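Local structure of protein-L-isoaspartate(D-aspartate) O-methyltransferase (Sulfolobus tokodaii, 1VBF) at residues 138-144 and 161-166. The protein probably methylates L-isoaspartyl residues of damaged proteins, using S-adenosyl-L-methionine as methyl donor, as a step in their repair or degradation. Residues are numbered along the deposited sequence.
Sequences VVVWATA and MILPIG
Two neighbouring parallel strands run side by side; beyond the end of the first, its chain bows out and returns for a single bridge. The axes of strands 138-140 and 161-165 approach to 4.9 Å, with their directions 10° apart, both extended. Val138 pairs with Met161 and Val139 with Ile162. Ile162 N donates to Val138 O (3.0 Å), and Val140 N to Ile162 O (3.1 Å). The chain of 138-144 then bows out through Trp141 and Ala142. Pro164, its ring pucker C-gamma exo, fills the hollow of this bow. Pro164 CD lies 3.6 Å from Val140 O and 3.3 Å from Ala142 O. The detour shifts the register by two, so Ala144 pairs with Ile165. Here Ala144 N donates to Pro164 O (3.0 Å) and Gly166 N to Ala144 O (2.8 Å). Thr143, chi1 t, adds a bond from OG1 to Gly166 O (2.9 Å). Gly166 has phi/psi 158/141, where a CB would jam against the preceding carbonyl.

On one face the all-trans side chain of selenomethionine Met161 lies against Val138 (chi1 t). Val140 CG2 meets Leu163 CB at 3.5 Å. Pro151 of helix 149-154 covers Val138 and Met161. Val139 and Ile162 lie on the opposite face, where Val139 touches Leu66 and Ile162 touches Glu65 of helix 56-65.

These are neighbouring strands of the Rossmann-like methyltransferase sheet, joined by a beta-alpha-beta crossover through helix 149-154. Proline has no amide hydrogen to offer, so Pro164 fits where the two chains part. Backbone hydrogen bonds hold the segments on both sides of the bow; apolar side chains pack around the first pairs, and the Thr143 hydroxyl adds a bond beyond the bow.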
loop_
_atom_site.group_PDB
_atom_site.type_symbol
_atom_site.label_atom_id
_atom_site.label_comp_id
_atom_site.label_asym_id
_atom_site.label_seq_id
_atom_site.Cartn_x
_atom_site.Cartn_y
_atom_site.Cartn_z
ATOM N N VAL B 138 4.606 -32.710 19.430
ATOM C CA VAL B 138 4.606 -32.479 17.998
ATOM C C VAL B 138 5.230 -31.113 17.702
ATOM O O VAL B 138 4.908 -30.122 18.356
ATOM C CB VAL B 138 3.196 -32.481 17.418
ATOM C CG1 VAL B 138 3.279 -32.165 15.947
ATOM C CG2 VAL B 138 2.527 -33.813 17.650
ATOM N N VAL B 139 6.136 -31.061 16.732
ATOM C CA VAL B 139 6.774 -29.809 16.338
ATOM C C VAL B 139 6.540 -29.660 14.855
ATOM O O VAL B 139 6.714 -30.622 14.114
ATOM C CB VAL B 139 8.284 -29.848 16.468
ATOM C CG1 VAL B 139 8.828 -28.436 16.713
ATOM C CG2 VAL B 139 8.671 -30.814 17.518
ATOM N N VAL B 140 6.174 -28.468 14.400
ATOM C CA VAL B 140 5.956 -28.268 12.967
ATOM C C VAL B 140 6.932 -27.186 12.560
ATOM O O VAL B 140 7.046 -26.217 13.266
ATOM C CB VAL B 140 4.491 -27.844 12.704
ATOM C CG1 VAL B 140 4.153 -27.983 11.215
ATOM C CG2 VAL B 140 3.564 -28.701 13.555
ATOM N N TRP B 141 7.638 -27.350 11.448
ATOM C CA TRP B 141 8.625 -26.362 11.026
ATOM C C TRP B 141 8.190 -25.545 9.831
ATOM O O TRP B 141 8.997 -25.171 8.976
ATOM C CB TRP B 141 9.973 -27.026 10.708
ATOM C CG TRP B 141 10.611 -27.724 11.879
ATOM C CD1 TRP B 141 10.649 -29.064 12.098
ATOM C CD2 TRP B 141 11.227 -27.114 13.035
ATOM N NE1 TRP B 141 11.229 -29.337 13.309
ATOM C CE2 TRP B 141 11.595 -28.170 13.907
ATOM C CE3 TRP B 141 11.493 -25.790 13.415
ATOM C CZ2 TRP B 141 12.223 -27.941 15.146
ATOM C CZ3 TRP B 141 12.123 -25.566 14.665
ATOM C CH2 TRP B 141 12.475 -26.640 15.505
ATOM N N ALA B 142 6.898 -25.292 9.755
ATOM C CA ALA B 142 6.346 -24.477 8.679
ATOM C C ALA B 142 4.976 -23.971 9.135
ATOM O O ALA B 142 4.280 -24.622 9.920
ATOM C CB ALA B 142 6.248 -25.280 7.395
ATOM N N THR B 143 4.602 -22.795 8.664
ATOM C CA THR B 143 3.338 -22.206 9.076
ATOM C C THR B 143 2.120 -22.866 8.407
ATOM O O THR B 143 2.195 -23.357 7.270
ATOM C CB THR B 143 3.361 -20.651 8.828
ATOM O OG1 THR B 143 2.148 -20.083 9.302
ATOM C CG2 THR B 143 3.507 -20.311 7.346
ATOM N N ALA B 144 1.010 -22.891 9.141
ATOM C CA ALA B 144 -0.247 -23.462 8.649
ATOM C C ALA B 144 -1.384 -22.423 8.651
ATOM O O ALA B 144 -1.325 -21.421 9.364
ATOM C CB ALA B 144 -0.640 -24.651 9.493
HETATM N N MSE B 161 1.988 -29.296 21.712
HETATM C CA MSE B 161 2.345 -29.088 20.311
HETATM C C MSE B 161 2.813 -27.658 20.074
HETATM O O MSE B 161 2.263 -26.715 20.641
HETATM C CB MSE B 161 1.174 -29.382 19.375
HETATM C CG MSE B 161 1.493 -29.095 17.897
HETATM SE SE MSE B 161 0.013 -29.511 16.663
HETATM C CE MSE B 161 1.048 -29.885 15.102
ATOM N N ILE B 162 3.841 -27.506 19.249
ATOM C CA ILE B 162 4.353 -26.195 18.904
ATOM C C ILE B 162 4.354 -26.042 17.386
ATOM O O ILE B 162 4.893 -26.893 16.680
ATOM C CB ILE B 162 5.777 -25.988 19.484
ATOM C CG1 ILE B 162 5.664 -25.787 20.995
ATOM C CG2 ILE B 162 6.489 -24.767 18.838
ATOM C CD1 ILE B 162 6.962 -25.532 21.703
ATOM N N LEU B 163 3.718 -24.982 16.884
ATOM C CA LEU B 163 3.686 -24.710 15.446
ATOM C C LEU B 163 3.390 -23.270 15.145
ATOM O O LEU B 163 2.791 -22.584 15.966
ATOM C CB LEU B 163 2.621 -25.528 14.718
ATOM C CG LEU B 163 1.153 -25.642 15.176
ATOM C CD1 LEU B 163 0.713 -24.561 16.136
ATOM C CD2 LEU B 163 0.295 -25.640 13.940
ATOM N N PRO B 164 3.803 -22.787 13.958
ATOM C CA PRO B 164 3.562 -21.405 13.529
ATOM C C PRO B 164 2.217 -21.384 12.785
ATOM O O PRO B 164 2.005 -22.157 11.843
ATOM C CB PRO B 164 4.713 -21.112 12.566
ATOM C CG PRO B 164 5.604 -22.335 12.635
ATOM C CD PRO B 164 4.714 -23.458 13.021
ATOM N N ILE B 165 1.301 -20.527 13.217
ATOM C CA ILE B 165 0.015 -20.417 12.543
ATOM C C ILE B 165 -0.148 -19.040 11.908
ATOM O O ILE B 165 0.065 -18.012 12.549
ATOM C CB ILE B 165 -1.181 -20.624 13.508
ATOM C CG1 ILE B 165 -1.139 -22.027 14.111
ATOM C CG2 ILE B 165 -2.505 -20.407 12.749
ATOM C CD1 ILE B 165 -2.261 -22.263 15.065
ATOM N N GLY B 166 -0.529 -19.018 10.644
ATOM C CA GLY B 166 -0.733 -17.745 10.004
ATOM C C GLY B 166 -0.652 -17.740 8.504
ATOM O O GLY B 166 0.140 -18.459 7.904
#